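Local coordinates for protein PHOX (Pseudomonas fluorescens, PDB 4A9V) that probably hydrolyses phosphate monoesters as an alkaline phosphatase, using a beta-propeller scaffold that carries an iron-calcium cofactor built round a mu-oxo-diiron unit, at residues H246-E251 and L267-H272; E273-A278 and V287-D292; F297-V302 and L324-F329. One frame throughout, in Å; residues are numbered along the deposited sequence.

Contact 1 of 3, residues H246-E251 and L267-H272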
loop_
_atom_site.group_PDB
_atom_site.type_symbol
_atom_site.label_atom_id
_atom_site.label_comp_id
_atom_site.label_asym_id
_atom_site.label_seq_id
_atom_site.Cartn_x
_atom_site.Cartn_y
_atom_site.Cartn_z
ATOM N N HIS A 246 4.453 -8.679 13.456
ATOM C CA HIS A 246 4.397 -7.725 12.355
ATOM C C HIS A 246 3.988 -8.462 11.106
ATOM O O HIS A 246 4.024 -9.699 11.054
ATOM C CB HIS A 246 5.756 -7.044 12.177
ATOM C CG HIS A 246 6.243 -6.365 13.422
ATOM N ND1 HIS A 246 5.793 -5.145 13.803
ATOM C CD2 HIS A 246 7.005 -6.856 14.475
ATOM C CE1 HIS A 246 6.284 -4.865 15.027
ATOM N NE2 HIS A 246 7.011 -5.915 15.442
ATOM N N GLY A 247 3.536 -7.709 10.104
ATOM C CA GLY A 247 2.888 -8.281 8.927
ATOM C C GLY A 247 1.369 -8.328 9.032
ATOM O O GLY A 247 0.729 -9.189 8.422
ATOM N N TRP A 248 0.795 -7.363 9.747
ATOM C CA TRP A 248 -0.646 -7.316 10.001
ATOM C C TRP A 248 -1.248 -6.041 9.474
ATOM O O TRP A 248 -0.542 -5.071 9.163
ATOM C CB TRP A 248 -0.900 -7.414 11.505
ATOM C CG TRP A 248 -0.277 -8.628 12.149
ATOM C CD1 TRP A 248 0.903 -8.685 12.878
ATOM C CD2 TRP A 248 -0.795 -9.998 12.144
ATOM N NE1 TRP A 248 1.148 -9.968 13.311
ATOM C CE2 TRP A 248 0.143 -10.794 12.919
ATOM C CE3 TRP A 248 -1.920 -10.612 11.610
ATOM C CZ2 TRP A 248 -0.085 -12.130 13.185
ATOM C CZ3 TRP A 248 -2.115 -11.972 11.846
ATOM C CH2 TRP A 248 -1.226 -12.709 12.633
ATOM N N VAL A 249 -2.568 -6.048 9.353
ATOM C CA VAL A 249 -3.357 -4.842 9.173
ATOM C C VAL A 249 -3.627 -4.242 10.547
ATOM O O VAL A 249 -4.027 -4.941 11.477
ATOM C CB VAL A 249 -4.680 -5.167 8.464
ATOM C CG1 VAL A 249 -5.506 -3.906 8.281
ATOM C CG2 VAL A 249 -4.404 -5.814 7.115
ATOM N N VAL A 250 -3.380 -2.945 10.662
ATOM C CA VAL A 250 -3.476 -2.232 11.927
ATOM C C VAL A 250 -4.554 -1.155 11.815
ATOM O O VAL A 250 -4.574 -0.383 10.860
ATOM C CB VAL A 250 -2.121 -1.580 12.274
ATOM C CG1 VAL A 250 -2.200 -0.867 13.612
ATOM C CG2 VAL A 250 -1.017 -2.621 12.283
ATOM N N GLU A 251 -5.479 -1.133 12.770
ATOM C CA GLU A 251 -6.602 -0.208 12.764
ATOM C C GLU A 251 -6.329 0.959 13.719
ATOM O O GLU A 251 -5.947 0.766 14.882
ATOM C CB GLU A 251 -7.885 -0.942 13.163
ATOM C CG GLU A 251 -9.134 -0.088 13.025
ATOM C CD GLU A 251 -10.437 -0.847 13.215
ATOM O OE1 GLU A 251 -10.399 -2.020 13.646
ATOM O OE2 GLU A 251 -11.506 -0.229 13.025
ATOM N N LEU A 267 -7.338 -10.779 10.007
ATOM C CA LEU A 267 -7.119 -10.462 8.598
ATOM C C LEU A 267 -5.836 -11.095 8.048
ATOM O O LEU A 267 -5.561 -10.990 6.854
ATOM C CB LEU A 267 -7.117 -8.943 8.374
ATOM C CG LEU A 267 -8.490 -8.278 8.235
ATOM C CD1 LEU A 267 -9.372 -8.478 9.464
ATOM C CD2 LEU A 267 -8.321 -6.793 7.938
ATOM N N GLY A 268 -5.125 -11.851 8.884
ATOM C CA GLY A 268 -4.006 -12.663 8.416
ATOM C C GLY A 268 -2.678 -11.924 8.379
ATOM O O GLY A 268 -2.645 -10.688 8.330
ATOM N N ARG A 269 -1.592 -12.692 8.405
ATOM C CA ARG A 269 -0.238 -12.150 8.381
ATOM C C ARG A 269 0.421 -12.468 7.045
ATOM O O ARG A 269 0.489 -13.632 6.638
ATOM C CB ARG A 269 0.592 -12.746 9.526
ATOM C CG ARG A 269 2.057 -12.355 9.487
ATOM C CD ARG A 269 2.740 -12.744 10.782
ATOM N NE ARG A 269 4.194 -12.703 10.681
ATOM C CZ ARG A 269 4.949 -13.701 10.236
ATOM N NH1 ARG A 269 4.404 -14.829 9.809
ATOM N NH2 ARG A 269 6.259 -13.538 10.154
ATOM N N PHE A 270 0.882 -11.426 6.362
ATOM C CA PHE A 270 1.561 -11.516 5.075
ATOM C C PHE A 270 2.046 -10.099 4.742
ATOM O O PHE A 270 2.047 -9.233 5.619
ATOM C CB PHE A 270 0.684 -12.167 3.964
ATOM C CG PHE A 270 -0.711 -11.593 3.823
ATOM C CD1 PHE A 270 -0.960 -10.537 2.959
ATOM C CD2 PHE A 270 -1.799 -12.263 4.366
ATOM C CE1 PHE A 270 -2.250 -10.105 2.717
ATOM C CE2 PHE A 270 -3.087 -11.839 4.128
ATOM C CZ PHE A 270 -3.316 -10.781 3.281
ATOM N N LYS A 271 2.588 -9.898 3.546
ATOM C CA LYS A 271 3.161 -8.607 3.195
ATOM C C LYS A 271 2.070 -7.723 2.576
ATOM O O LYS A 271 1.913 -7.632 1.357
ATOM C CB LYS A 271 4.393 -8.794 2.308
ATOM C CG LYS A 271 5.455 -9.587 3.036
ATOM C CD LYS A 271 6.780 -9.702 2.310
ATOM C CE LYS A 271 7.680 -10.670 3.058
ATOM N NZ LYS A 271 8.979 -10.899 2.374
ATOM N N HIS A 272 1.226 -7.194 3.458
ATOM C CA HIS A 272 0.008 -6.496 3.056
ATOM C C HIS A 272 0.321 -5.239 2.285
ATOM O O HIS A 272 1.018 -4.364 2.796
ATOM C CB HIS A 272 -0.778 -6.085 4.296
ATOM C CG HIS A 272 -1.404 -7.228 5.041
ATOM N ND1 HIS A 272 -2.648 -7.675 4.753
ATOM C CD2 HIS A 272 -0.963 -7.963 6.127
ATOM C CE1 HIS A 272 -2.974 -8.656 5.605
ATOM N NE2 HIS A 272 -1.950 -8.837 6.441
HETATM O O HOH W 1 -3.935 -8.544 9.635
#

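Contact 2 of 3, residues E273-A278 and V287-D292. With CA (calcium ion), chain Q; FEO (mu-oxo-diiron), chain S.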
loop_
_atom_site.group_PDB
_atom_site.type_symbol
_atom_site.label_atom_id
_atom_site.label_comp_id
_atom_site.label_asym_id
_atom_site.label_seq_id
_atom_site.Cartn_x
_atom_site.Cartn_y
_atom_site.Cartn_z
ATOM N N GLU A 273 -0.323 -5.064 1.132
ATOM C CA GLU A 273 -0.236 -3.808 0.389
ATOM C C GLU A 273 -1.321 -2.837 0.859
ATOM O O GLU A 273 -1.028 -1.867 1.553
ATOM C CB GLU A 273 -0.330 -4.041 -1.111
ATOM C CG GLU A 273 -0.135 -2.756 -1.905
ATOM C CD GLU A 273 1.296 -2.519 -2.342
ATOM O OE1 GLU A 273 2.097 -3.487 -2.289
ATOM O OE2 GLU A 273 1.595 -1.374 -2.770
ATOM N N ASN A 274 -2.576 -3.080 0.479
ATOM C CA ASN A 274 -3.689 -2.252 0.948
ATOM C C ASN A 274 -4.860 -3.108 1.411
ATOM O O ASN A 274 -4.776 -4.332 1.490
ATOM C CB ASN A 274 -4.094 -1.154 -0.076
ATOM C CG ASN A 274 -5.174 -1.594 -1.053
ATOM O OD1 ASN A 274 -5.236 -2.754 -1.465
ATOM N ND2 ASN A 274 -5.948 -0.629 -1.539
ATOM N N ALA A 275 -5.933 -2.434 1.805
ATOM C CA ALA A 275 -7.090 -3.086 2.394
ATOM C C ALA A 275 -8.339 -2.393 1.858
ATOM O O ALA A 275 -8.635 -1.259 2.216
ATOM C CB ALA A 275 -7.026 -2.992 3.912
ATOM N N ALA A 276 -8.979 -3.026 0.884
ATOM C CA ALA A 276 -10.075 -2.413 0.135
ATOM C C ALA A 276 -11.410 -2.799 0.750
ATOM O O ALA A 276 -11.768 -3.975 0.770
ATOM C CB ALA A 276 -10.029 -2.853 -1.321
ATOM N N LEU A 277 -12.143 -1.811 1.253
ATOM C CA LEU A 277 -13.411 -2.064 1.940
ATOM C C LEU A 277 -14.565 -2.224 0.960
ATOM O O LEU A 277 -14.729 -1.428 0.038
ATOM C CB LEU A 277 -13.720 -0.925 2.912
ATOM C CG LEU A 277 -13.259 -1.126 4.354
ATOM C CD1 LEU A 277 -14.085 -2.180 5.070
ATOM C CD2 LEU A 277 -11.779 -1.443 4.430
ATOM N N ALA A 278 -15.446 -3.162 1.281
ATOM C CA ALA A 278 -16.730 -3.311 0.622
ATOM C C ALA A 278 -17.714 -3.838 1.663
ATOM O O ALA A 278 -17.373 -3.974 2.838
ATOM C CB ALA A 278 -16.606 -4.271 -0.562
ATOM N N VAL A 287 -13.056 -7.004 3.287
ATOM C CA VAL A 287 -11.755 -6.372 3.081
ATOM C C VAL A 287 -10.933 -7.211 2.105
ATOM O O VAL A 287 -10.554 -8.336 2.422
ATOM C CB VAL A 287 -10.974 -6.216 4.402
ATOM C CG1 VAL A 287 -9.721 -5.389 4.163
ATOM C CG2 VAL A 287 -11.846 -5.613 5.497
ATOM N N TYR A 288 -10.723 -6.702 0.894
ATOM C CA TYR A 288 -9.861 -7.375 -0.088
ATOM C C TYR A 288 -8.410 -6.936 0.112
ATOM O O TYR A 288 -8.142 -5.754 0.346
ATOM C CB TYR A 288 -10.300 -7.039 -1.521
ATOM C CG TYR A 288 -11.678 -7.534 -1.891
ATOM C CD1 TYR A 288 -11.884 -8.855 -2.243
ATOM C CD2 TYR A 288 -12.749 -6.658 -1.988
ATOM C CE1 TYR A 288 -13.133 -9.302 -2.640
ATOM C CE2 TYR A 288 -14.004 -7.092 -2.379
ATOM C CZ TYR A 288 -14.186 -8.417 -2.729
ATOM O OH TYR A 288 -15.423 -8.876 -3.131
ATOM N N MET A 289 -7.474 -7.879 0.024
ATOM C CA MET A 289 -6.088 -7.644 0.416
ATOM C C MET A 289 -5.120 -8.383 -0.502
ATOM O O MET A 289 -5.198 -9.603 -0.630
ATOM C CB MET A 289 -5.861 -8.138 1.844
ATOM C CG MET A 289 -6.623 -7.352 2.891
ATOM S SD MET A 289 -6.457 -8.047 4.547
ATOM C CE MET A 289 -7.466 -9.522 4.385
ATOM N N GLY A 290 -4.092 -7.682 -0.967
ATOM C CA GLY A 290 -3.009 -8.299 -1.720
ATOM C C GLY A 290 -1.781 -8.532 -0.857
ATOM O O GLY A 290 -1.513 -7.776 0.079
ATOM N N ASP A 291 -1.028 -9.581 -1.194
ATOM C CA ASP A 291 0.276 -9.903 -0.605
ATOM C C ASP A 291 1.351 -9.651 -1.658
ATOM O O ASP A 291 1.443 -10.395 -2.634
ATOM C CB ASP A 291 0.270 -11.388 -0.201
ATOM C CG ASP A 291 1.513 -11.823 0.525
ATOM O OD1 ASP A 291 2.369 -10.975 0.863
ATOM O OD2 ASP A 291 1.607 -13.038 0.826
ATOM N N ASP A 292 2.093 -8.550 -1.527
ATOM C CA ASP A 292 3.001 -8.142 -2.596
ATOM C C ASP A 292 4.328 -8.881 -2.515
ATOM O O ASP A 292 5.304 -8.414 -1.932
ATOM C CB ASP A 292 3.220 -6.634 -2.615
ATOM C CG ASP A 292 4.185 -6.213 -3.698
ATOM O OD1 ASP A 292 4.542 -7.067 -4.537
ATOM O OD2 ASP A 292 4.576 -5.028 -3.722
HETATM CA CA CA Q . 3.270 0.004 -3.571
HETATM FE FE1 FEO S . 4.993 -0.908 -0.473
HETATM FE FE2 FEO S . 4.054 -3.369 -2.737
HETATM O O FEO S . 4.608 -1.581 -2.264
HETATM O O HOH W 2 -3.729 -4.989 -1.484
HETATM O O HOH W 3 -3.139 -6.505 2.193
HETATM O O HOH W 4 4.854 1.013 -1.449
HETATM O O HOH W 5 1.952 1.332 -1.892
HETATM O O HOH W 6 3.418 2.400 -4.232
HETATM O O HOH W 7 5.825 0.150 -4.167
HETATM O O HOH W 8 7.091 -1.092 -1.321
#

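Contact 3 of 3, residues F297-V302 and L324-F329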
loop_
_atom_site.group_PDB
_atom_site.type_symbol
_atom_site.label_atom_id
_atom_site.label_comp_id
_atom_site.label_asym_id
_atom_site.label_seq_id
_atom_site.Cartn_x
_atom_site.Cartn_y
_atom_site.Cartn_z
ATOM N N PHE A 297 -0.370 -14.349 -3.019
ATOM C CA PHE A 297 -1.799 -14.510 -3.237
ATOM C C PHE A 297 -2.622 -13.241 -2.982
ATOM O O PHE A 297 -2.139 -12.238 -2.437
ATOM C CB PHE A 297 -2.337 -15.641 -2.362
ATOM C CG PHE A 297 -1.539 -16.918 -2.456
ATOM C CD1 PHE A 297 -1.240 -17.472 -3.689
ATOM C CD2 PHE A 297 -1.130 -17.591 -1.310
ATOM C CE1 PHE A 297 -0.581 -18.682 -3.779
ATOM C CE2 PHE A 297 -0.426 -18.783 -1.399
ATOM C CZ PHE A 297 -0.139 -19.319 -2.637
ATOM N N ILE A 298 -3.894 -13.324 -3.373
ATOM C CA ILE A 298 -4.917 -12.322 -3.075
ATOM C C ILE A 298 -5.919 -12.917 -2.085
ATOM O O ILE A 298 -6.373 -14.049 -2.248
ATOM C CB ILE A 298 -5.640 -11.890 -4.368
ATOM C CG1 ILE A 298 -4.655 -11.194 -5.312
ATOM C CG2 ILE A 298 -6.823 -10.983 -4.048
ATOM C CD1 ILE A 298 -5.166 -11.021 -6.725
ATOM N N TYR A 299 -6.255 -12.126 -1.069
ATOM C CA TYR A 299 -7.067 -12.555 0.069
ATOM C C TYR A 299 -8.331 -11.695 0.209
ATOM O O TYR A 299 -8.433 -10.598 -0.346
ATOM C CB TYR A 299 -6.259 -12.478 1.373
ATOM C CG TYR A 299 -5.040 -13.369 1.414
ATOM C CD1 TYR A 299 -3.853 -12.992 0.791
ATOM C CD2 TYR A 299 -5.040 -14.544 2.155
ATOM C CE1 TYR A 299 -2.724 -13.791 0.860
ATOM C CE2 TYR A 299 -3.905 -15.331 2.254
ATOM C CZ TYR A 299 -2.758 -14.958 1.601
ATOM O OH TYR A 299 -1.650 -15.765 1.722
ATOM N N LYS A 300 -9.273 -12.182 1.009
ATOM C CA LYS A 300 -10.547 -11.507 1.257
ATOM C C LYS A 300 -11.011 -11.876 2.661
ATOM O O LYS A 300 -11.170 -13.051 2.972
ATOM C CB LYS A 300 -11.579 -11.966 0.227
ATOM C CG LYS A 300 -12.989 -11.450 0.424
ATOM C CD LYS A 300 -13.931 -12.260 -0.458
ATOM C CE LYS A 300 -15.368 -11.773 -0.420
ATOM N NZ LYS A 300 -16.242 -12.679 -1.216
ATOM N N PHE A 301 -11.270 -10.872 3.485
ATOM C CA PHE A 301 -11.843 -11.089 4.805
ATOM C C PHE A 301 -13.297 -10.646 4.790
ATOM O O PHE A 301 -13.625 -9.592 4.247
ATOM C CB PHE A 301 -11.076 -10.281 5.852
ATOM C CG PHE A 301 -11.663 -10.372 7.235
ATOM C CD1 PHE A 301 -11.415 -11.470 8.042
ATOM C CD2 PHE A 301 -12.487 -9.368 7.715
ATOM C CE1 PHE A 301 -11.995 -11.569 9.294
ATOM C CE2 PHE A 301 -13.024 -9.442 8.984
ATOM C CZ PHE A 301 -12.777 -10.545 9.778
ATOM N N VAL A 302 -14.161 -11.451 5.395
ATOM C CA VAL A 302 -15.568 -11.084 5.556
ATOM C C VAL A 302 -15.940 -11.168 7.031
ATOM O O VAL A 302 -15.732 -12.197 7.666
ATOM C CB VAL A 302 -16.498 -12.013 4.751
ATOM C CG1 VAL A 302 -17.941 -11.560 4.898
ATOM C CG2 VAL A 302 -16.072 -12.056 3.287
ATOM N N LEU A 324 -11.382 -15.486 6.751
ATOM C CA LEU A 324 -10.368 -15.126 5.756
ATOM C C LEU A 324 -10.355 -16.155 4.635
ATOM O O LEU A 324 -10.363 -17.358 4.889
ATOM C CB LEU A 324 -8.994 -15.049 6.428
ATOM C CG LEU A 324 -7.833 -14.581 5.549
ATOM C CD1 LEU A 324 -8.006 -13.131 5.124
ATOM C CD2 LEU A 324 -6.521 -14.780 6.283
ATOM N N TYR A 325 -10.403 -15.652 3.402
ATOM C CA TYR A 325 -10.376 -16.457 2.186
ATOM C C TYR A 325 -9.155 -16.088 1.358
ATOM O O TYR A 325 -8.619 -14.989 1.472
ATOM C CB TYR A 325 -11.621 -16.179 1.344
ATOM C CG TYR A 325 -12.931 -16.483 2.031
ATOM C CD1 TYR A 325 -13.575 -15.527 2.813
ATOM C CD2 TYR A 325 -13.584 -17.684 1.807
ATOM C CE1 TYR A 325 -14.802 -15.786 3.393
ATOM C CE2 TYR A 325 -14.802 -17.959 2.394
ATOM C CZ TYR A 325 -15.398 -17.014 3.200
ATOM O OH TYR A 325 -16.603 -17.288 3.807
ATOM N N VAL A 326 -8.817 -16.969 0.422
ATOM C CA VAL A 326 -7.769 -16.709 -0.554
ATOM C C VAL A 326 -8.275 -17.114 -1.943
ATOM O O VAL A 326 -9.138 -17.984 -2.062
ATOM C CB VAL A 326 -6.470 -17.452 -0.173
ATOM C CG1 VAL A 326 -6.622 -18.960 -0.335
ATOM C CG2 VAL A 326 -5.290 -16.916 -0.974
ATOM N N ALA A 327 -7.787 -16.439 -2.981
ATOM C CA ALA A 327 -8.314 -16.608 -4.329
ATOM C C ALA A 327 -7.638 -17.730 -5.108
ATOM O O ALA A 327 -6.407 -17.869 -5.092
ATOM C CB ALA A 327 -8.196 -15.307 -5.109
ATOM N N ARG A 328 -8.450 -18.401 -5.923
ATOM C CA ARG A 328 -7.971 -19.208 -7.038
ATOM C C ARG A 328 -8.616 -18.677 -8.316
ATOM O O ARG A 328 -9.772 -18.268 -8.307
ATOM C CB ARG A 328 -8.324 -20.688 -6.829
ATOM C CG ARG A 328 -7.660 -21.623 -7.830
ATOM C CD ARG A 328 -8.154 -23.055 -7.713
ATOM N NE ARG A 328 -7.788 -23.662 -6.442
ATOM C CZ ARG A 328 -8.273 -24.820 -6.011
ATOM N NH1 ARG A 328 -9.200 -25.446 -6.720
ATOM N NH2 ARG A 328 -7.896 -25.314 -4.843
ATOM N N PHE A 329 -7.829 -18.571 -9.381
ATOM C CA PHE A 329 -8.309 -18.097 -10.674
ATOM C C PHE A 329 -8.136 -19.220 -11.677
ATOM O O PHE A 329 -7.066 -19.842 -11.724
ATOM C CB PHE A 329 -7.480 -16.902 -11.148
ATOM C CG PHE A 329 -7.557 -15.702 -10.243
ATOM C CD1 PHE A 329 -6.689 -15.579 -9.169
ATOM C CD2 PHE A 329 -8.482 -14.693 -10.461
ATOM C CE1 PHE A 329 -6.772 -14.508 -8.300
ATOM C CE2 PHE A 329 -8.562 -13.615 -9.592
ATOM C CZ PHE A 329 -7.740 -13.549 -8.482
HETATM O O HOH W 9 -4.442 -15.777 -5.107
#

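Contact 1 of 3, residues H246-E251 and L267-H272
Different first torsions bring Trp248 and Arg269 together: CG of Trp248 stands anti to its carbonyl carbon (chi1 -55°), whereas CG of Arg269 is anti to the backbone N (chi1 174°) and its chain runs extended to NE. The setting is a beta-propeller in which strands 249-252 and 262-264 are antiparallel neighbours, and the loop leaving the second, 267-272, passes back over the entry to the first. Arg269 CB lies squarely over the six-membered ring of Trp248, a CH-pi contact 3.5 Å from the ring centroid. Farther along, Arg269 CD passes 3.8 Å from Trp248 CZ2, and the guanidinium plane is turned 50° from the indole. Arg269 NE gives a weak hydrogen bond of 3.0 Å to His246 O, while NH1 and NH2 reach the carbonyls of Ile369 and Leu243, so all three nitrogens of this buried group are engaged. Trp248 NE1 bonds to Asn244 O; an alanine at Trp248 would lose that bond and the ring face under Arg269 CB, and would probably leave the arginine chain less firmly held. Gly247 O accepts from Phe270 N at 3.0 Å, in the carbonyl plane, with the CA-H of Arg269 closing in beside it. The same carbonyl oxygen meets the His272 imidazole at its edge. One face of that imidazole carries Val249 CG2, 3.6 Å from the ring centroid, and the opposite face carries Phe270 CE1, so the ring is sandwiched between them. Gly268 O then takes two donors: a water that donates to it at 2.8 Å while accepting from Val249 N, and His272 NE2, which lies 2.7 Å from Gly268 O and above the carbonyl plane.

Contact 2 of 3, residues E273-A278 and V287-D292
Metal coordination dominates one end of this beta hairpin, formed by strands 276-279 and 284-290. Glu273 has CG anti to its backbone N and bends at chi2 (93°), so that its carboxylate spans two metals: OE1 binds FE2 of the mu-oxo-diiron at 2.0 Å and OE2 binds calcium at 2.3 Å. From the other strand's end, Asp292 OD2 also binds FE2, at 2.0 Å. Glu194 and Glu387 supply further carboxylate oxygens to that iron.

Backbone hydrogen bonds hold the hairpin. Ala276 and Tyr288 form a hydrogen-bonded antiparallel pair, with Ala276 N to Tyr288 O nearly straight at 2.9 Å. Toward the metals, Glu273 N donates to Gly290 O at 3.1 Å, and two waters link Asn274 to Gly290.

Apolar pairs lie on both faces: Leu277 beside Val287, pointing the same way, on one, and Ala276 CB against Tyr288 CB on the other. Ala275 CB also meets Val287 CG1, at 3.6 Å.

Glu273 OE1 and Asp292 OD2 come within 3.3 Å because both bind FE2, whose positive charge probably offsets their repulsion and favours the ionised form of both carboxylates; Asp292 OD1 is in a salt bridge with Arg385, which probably offsets part of the remaining negative charge.

Contact 3 of 3, residues F297-V302 and L324-F329
The Tyr299 ring is covered on both faces: Val326 CG2 lies over one, 4.0 Å from the ring centroid, and Phe270 stacks on the opposite one. Tyr299 OH in turn sits in the plane of the Phe297 ring, at its edge, and Lys300 O lies at the edge of the Tyr325 ring. These groups belong to two adjacent antiparallel strands of a propeller sheet, 296-303 and 322-329. Val326 has CG1 in the crowded position between N and the carbonyl carbon (chi1 69°), leaving CG2 anti to N to do the touching; besides Tyr299 it reaches Phe297 CB at 3.5 Å. On the face of Lys300 and Tyr325, the lysine ammonium is hydrogen-bonded to His439 O, and Lys300 makes a cation-pi contact with Trp345; its reach to the Tyr325 ring is long and at most weakly attractive. Val302 CG2 meets Tyr325 CE1 obliquely at 3.9 Å.

Lys300 and Tyr325 form the hydrogen-bonded pair, with Tyr325 N to Lys300 O at 2.7 Å in the carbonyl plane. Ala327 N adds a bond of 2.9 Å to Ile298 O, nearly along the C=O axis. One step further a water mediates, accepting from Ile298 N and donating to Ala327 O at 2.9 Å.

Overall arrangement
All three contacts are essentially buried; only Leu277 and Ala278 of contact 2 and Arg328 of contact 3 are partly exposed. The centre of contact 2 lies about 8 Å from the centre of the chain, the nearest of the three, and that of contact 3 about 17 Å, the farthest. Contacts 2 and 3 share one sheet, where Met289 O and Tyr299 N are 2.8 Å apart, a probable hydrogen bond between adjacent strands. Contact 1 belongs to another sheet and its loop, whose Leu267, Phe270 and His272 pack on Met289. Chemistry follows place: loop carbonyls and rings in contact 1, metal-bound carboxylates in contact 2, and regular strand pairing with aromatic and aliphatic cover in contact 3.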